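Local coordinates for protein thermostable monoacylglycerol lipase (Bacillus, PDB 4LHE) that probably hydrolyses monoacylglycerols to glycerol and free fatty acid, as a thermostable serine lipase of the alpha/beta hydrolase fold, here in its closed form, at residues 44-49 against 240-245; 101-106 against 114-119. All coordinates share one frame; numbering follows the deposited sequence.

Contact 1 (44-49 against 240-245); sequences AKAGYT and RSLEFF
Tyr48 reaches across to helix 234-247 and sets its ring against two side chains, Leu242 and Phe245. The two aromatic rings form an edge-to-face pair: the edge of Phe245 is turned to the face of Tyr48, with centroids 5.7 Å apart and planes at 70°. With CG of Tyr48 anti to its carbonyl carbon and beside the backbone N (chi1 -65°), the ring is carried toward the helix. Beside this pair, one methyl of Leu242 does all of its touching, CD2 lying 3.6 Å from Tyr48 CE2 and 3.9 Å from Ala46 CB. The phenol oxygen comes against the first side-chain carbon of Phe245, Tyr48 OH to Phe245 CB 3.4 Å. No direct hydrogen bond spans the segments; a water in the plane of the Tyr48 ring links OH (2.7 Å) to Leu242 O (2.6 Å), to which it donates. With an alanine here, Leu242 CD2 and the Phe245 edge would probably face a gap where the phenol ring had been, and the bridging water would lose its hydroxyl partner. The contact joins the turn between helix 37-45 and strand 49-52, which Gly47 opens with a Schellman motif, to the C-terminal helix, where Tyr43, Phe92 and Val117 of strand 115-119 also meet Phe245.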
# COMPACT_ATOMS: atom_id res chain seq x y z
N ALA A 44 -8.26 14.01 5.26
CA ALA A 44 -9.51 14.26 5.96
C ALA A 44 -9.64 15.74 6.32
O ALA A 44 -10.70 16.35 6.16
CB ALA A 44 -9.58 13.39 7.20
N LYS A 45 -8.55 16.33 6.81
CA LYS A 45 -8.55 17.76 7.13
C LYS A 45 -8.74 18.64 5.87
O LYS A 45 -9.32 19.73 5.93
CB LYS A 45 -7.28 18.15 7.90
CG LYS A 45 -7.12 19.66 8.13
CD LYS A 45 -8.27 20.26 8.97
CE LYS A 45 -8.81 21.58 8.40
NZ LYS A 45 -7.81 22.69 8.42
N ALA A 46 -8.30 18.15 4.72
CA ALA A 46 -8.50 18.92 3.49
C ALA A 46 -9.92 18.77 2.94
O ALA A 46 -10.24 19.36 1.92
CB ALA A 46 -7.50 18.50 2.45
N GLY A 47 -10.75 17.94 3.57
CA GLY A 47 -12.14 17.84 3.16
C GLY A 47 -12.56 16.51 2.55
O GLY A 47 -13.73 16.32 2.21
N TYR A 48 -11.63 15.58 2.46
CA TYR A 48 -11.93 14.31 1.82
C TYR A 48 -12.52 13.30 2.79
O TYR A 48 -12.19 13.28 3.97
CB TYR A 48 -10.66 13.75 1.17
CG TYR A 48 -10.16 14.63 0.04
CD1 TYR A 48 -10.77 14.56 -1.20
CD2 TYR A 48 -9.12 15.52 0.22
CE1 TYR A 48 -10.34 15.36 -2.24
CE2 TYR A 48 -8.69 16.34 -0.82
CZ TYR A 48 -9.32 16.25 -2.05
OH TYR A 48 -8.93 17.02 -3.13
N THR A 49 -13.45 12.49 2.29
CA THR A 49 -13.84 11.28 2.99
C THR A 49 -12.66 10.32 2.83
O THR A 49 -12.08 10.19 1.75
CB THR A 49 -15.12 10.72 2.40
OG1 THR A 49 -16.17 11.67 2.66
CG2 THR A 49 -15.49 9.39 3.01
N ARG A 240 1.78 16.84 -2.76
CA ARG A 240 1.66 16.45 -4.17
C ARG A 240 0.41 15.61 -4.43
O ARG A 240 -0.18 15.69 -5.51
CB ARG A 240 2.91 15.71 -4.64
CG ARG A 240 4.12 16.60 -4.84
CD ARG A 240 4.05 17.36 -6.17
NE ARG A 240 5.33 17.29 -6.87
CZ ARG A 240 5.50 16.71 -8.05
NH1 ARG A 240 4.46 16.17 -8.68
NH2 ARG A 240 6.71 16.67 -8.61
N SER A 241 0.01 14.79 -3.46
CA SER A 241 -1.19 13.99 -3.62
C SER A 241 -2.45 14.87 -3.62
O SER A 241 -3.37 14.66 -4.41
CB SER A 241 -1.27 12.91 -2.53
OG SER A 241 -0.15 12.04 -2.58
N LEU A 242 -2.50 15.82 -2.69
CA LEU A 242 -3.62 16.76 -2.58
C LEU A 242 -3.80 17.54 -3.88
O LEU A 242 -4.92 17.76 -4.33
CB LEU A 242 -3.36 17.73 -1.42
CG LEU A 242 -3.68 17.07 -0.08
CD1 LEU A 242 -3.41 17.95 1.12
CD2 LEU A 242 -5.15 16.67 -0.07
N GLU A 243 -2.68 17.96 -4.47
CA GLU A 243 -2.66 18.64 -5.76
C GLU A 243 -3.19 17.67 -6.84
O GLU A 243 -4.03 18.06 -7.66
CB GLU A 243 -1.23 19.11 -6.06
CG GLU A 243 -0.98 19.64 -7.46
CD GLU A 243 0.51 19.77 -7.80
OE1 GLU A 243 0.82 19.76 -9.01
OE2 GLU A 243 1.35 19.88 -6.88
N PHE A 244 -2.73 16.42 -6.80
CA PHE A 244 -3.22 15.38 -7.71
C PHE A 244 -4.74 15.18 -7.57
O PHE A 244 -5.47 15.18 -8.57
CB PHE A 244 -2.46 14.06 -7.50
CG PHE A 244 -2.94 12.90 -8.37
CD1 PHE A 244 -3.77 11.91 -7.85
CD2 PHE A 244 -2.52 12.78 -9.69
CE1 PHE A 244 -4.20 10.85 -8.62
CE2 PHE A 244 -2.95 11.71 -10.48
CZ PHE A 244 -3.78 10.74 -9.94
N PHE A 245 -5.21 15.04 -6.33
CA PHE A 245 -6.64 14.85 -6.09
C PHE A 245 -7.50 16.01 -6.63
O PHE A 245 -8.46 15.80 -7.39
CB PHE A 245 -6.93 14.67 -4.59
CG PHE A 245 -6.19 13.52 -3.93
CD1 PHE A 245 -5.81 12.39 -4.65
CD2 PHE A 245 -5.89 13.58 -2.57
CE1 PHE A 245 -5.15 11.34 -4.02
CE2 PHE A 245 -5.22 12.55 -1.94
CZ PHE A 245 -4.86 11.42 -2.65
O HOH W 1 -6.79 18.57 -2.73

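Contact 2 (101-106 against 114-119); sequences TLTLYL and CGIVPI
Thr103 and Ile116 meet methyl against methyl, Thr103 CG2 standing 3.6 Å from Ile116 CG2 and 3.7 Å from Ile116 CB. Their side chains slide past each other in opposite directions, each directed from its own backbone toward the other. With CG2 of Thr103 anti to the backbone N and OG1 beside that N (chi1 -70°), the methyl is given to the strand while the hydroxyl turns back to its own helix and bonds to Gly99 O. Leu104, the next residue on the helix, approaches differently: its side chain crosses that of Ile116 at about a right angle, and Leu104 CD2 comes to 4.0 Å from Ile116 CD1. Ile116 serves both neighbours by dividing its branches. CG1 sits between the backbone N and the carbonyl carbon (chi1 55°), and the extended chain carries CD1 to Leu104, leaving CG2 for Thr103. Pro118, two residues along the strand, has its CB on the helix side, and its CA lies 6.5 Å from Thr103 CA. Helix and strand run nearly antiparallel, at 156°, their axes 8.0 Å apart at closest approach, the packing of a beta-alpha-beta crossover from strand 90-96 through helix 98-109 to strand 115-119. Gly99 belongs to a probable nucleophile elbow, the GxSxG turn that leads into this helix in alpha/beta hydrolases. Since no hydrogen bond links the two segments, the helix is held against the sheet here by buried apolar packing, and the polar atom of Thr103 is satisfied within its own helix.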
# COMPACT_ATOMS: atom_id res chain seq x y z
N THR A 101 0.68 -2.29 -4.44
CA THR A 101 0.31 -3.41 -5.30
C THR A 101 -1.21 -3.56 -5.30
O THR A 101 -1.83 -3.81 -6.35
CB THR A 101 0.97 -4.71 -4.82
OG1 THR A 101 2.38 -4.52 -4.68
CG2 THR A 101 0.70 -5.84 -5.81
N LEU A 102 -1.81 -3.41 -4.12
CA LEU A 102 -3.24 -3.60 -3.93
C LEU A 102 -4.02 -2.46 -4.53
O LEU A 102 -5.19 -2.62 -4.89
CB LEU A 102 -3.55 -3.72 -2.45
CG LEU A 102 -3.18 -5.08 -1.86
CD1 LEU A 102 -3.17 -5.02 -0.36
CD2 LEU A 102 -4.20 -6.12 -2.37
N THR A 103 -3.37 -1.30 -4.61
CA THR A 103 -3.95 -0.13 -5.26
C THR A 103 -4.01 -0.37 -6.76
O THR A 103 -5.05 -0.13 -7.40
CB THR A 103 -3.10 1.13 -4.96
OG1 THR A 103 -3.26 1.48 -3.58
CG2 THR A 103 -3.56 2.30 -5.84
N LEU A 104 -2.91 -0.86 -7.33
CA LEU A 104 -2.86 -1.22 -8.73
C LEU A 104 -3.90 -2.27 -9.03
O LEU A 104 -4.64 -2.16 -10.01
CB LEU A 104 -1.48 -1.76 -9.08
CG LEU A 104 -0.36 -0.73 -8.95
CD1 LEU A 104 0.97 -1.44 -8.84
CD2 LEU A 104 -0.36 0.25 -10.15
N TYR A 105 -3.98 -3.27 -8.16
CA TYR A 105 -4.92 -4.39 -8.31
C TYR A 105 -6.34 -3.88 -8.43
O TYR A 105 -7.07 -4.27 -9.34
CB TYR A 105 -4.81 -5.31 -7.10
CG TYR A 105 -5.63 -6.58 -7.18
CD1 TYR A 105 -5.06 -7.76 -7.63
CD2 TYR A 105 -6.97 -6.61 -6.77
CE1 TYR A 105 -5.80 -8.94 -7.70
CE2 TYR A 105 -7.71 -7.78 -6.84
CZ TYR A 105 -7.11 -8.94 -7.30
OH TYR A 105 -7.82 -10.12 -7.37
N LEU A 106 -6.72 -2.99 -7.51
CA LEU A 106 -8.08 -2.47 -7.45
C LEU A 106 -8.41 -1.63 -8.67
O LEU A 106 -9.55 -1.65 -9.16
CB LEU A 106 -8.25 -1.65 -6.18
CG LEU A 106 -9.50 -1.90 -5.36
CD1 LEU A 106 -9.37 -3.21 -4.62
CD2 LEU A 106 -9.71 -0.75 -4.38
N CYS A 114 -11.12 7.16 -10.05
CA CYS A 114 -10.73 8.39 -10.74
C CYS A 114 -9.22 8.65 -10.73
O CYS A 114 -8.75 9.56 -11.40
CB CYS A 114 -11.49 9.59 -10.18
SG CYS A 114 -13.27 9.58 -10.61
N GLY A 115 -8.46 7.84 -9.99
CA GLY A 115 -7.01 8.01 -9.96
C GLY A 115 -6.31 7.19 -8.90
O GLY A 115 -6.92 6.80 -7.90
N ILE A 116 -5.02 6.92 -9.10
CA ILE A 116 -4.25 6.15 -8.13
C ILE A 116 -2.92 6.78 -7.77
O ILE A 116 -2.27 7.42 -8.61
CB ILE A 116 -4.00 4.69 -8.58
CG1 ILE A 116 -3.33 4.64 -9.96
CG2 ILE A 116 -5.32 3.90 -8.56
CD1 ILE A 116 -3.09 3.22 -10.44
N VAL A 117 -2.51 6.60 -6.52
CA VAL A 117 -1.22 7.10 -6.05
C VAL A 117 -0.41 5.99 -5.34
O VAL A 117 -0.36 5.92 -4.10
CB VAL A 117 -1.38 8.36 -5.14
CG1 VAL A 117 -0.02 8.96 -4.83
CG2 VAL A 117 -2.23 9.42 -5.85
N PRO A 118 0.20 5.10 -6.13
CA PRO A 118 1.02 4.05 -5.52
C PRO A 118 2.36 4.62 -5.03
O PRO A 118 2.93 5.47 -5.71
CB PRO A 118 1.25 3.07 -6.68
CG PRO A 118 1.07 3.90 -7.93
CD PRO A 118 0.05 4.94 -7.59
N ILE A 119 2.83 4.18 -3.87
CA ILE A 119 4.09 4.70 -3.32
C ILE A 119 5.00 3.52 -3.07
O ILE A 119 4.66 2.65 -2.27
CB ILE A 119 3.84 5.39 -1.96
CG1 ILE A 119 2.76 6.46 -2.08
CG2 ILE A 119 5.14 5.93 -1.38
CD1 ILE A 119 2.41 7.13 -0.74

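Overall arrangement
Contacts 1 and 2 lie on opposite faces of the central mixed sheet: contact 2 sets a helix on a strand, while contact 1 joins a turn to a helix that itself covers the other face. Strand 115-119 is common ground: Ile116 turns to helix 98-109, while Val117 turns to helix 234-247, where Val117 CG2 lies 3.6 Å from Phe244 CD1. Contact 2 is fully buried, its centre about 8 Å from the centre of the chain, and purely aliphatic between its segments. Contact 1, centred about 17 Å out, is only partly buried, and there aromatic packing is joined by a bridging water. Contact 2 closes a local crossover, nested inside the long loop closed by contact 1.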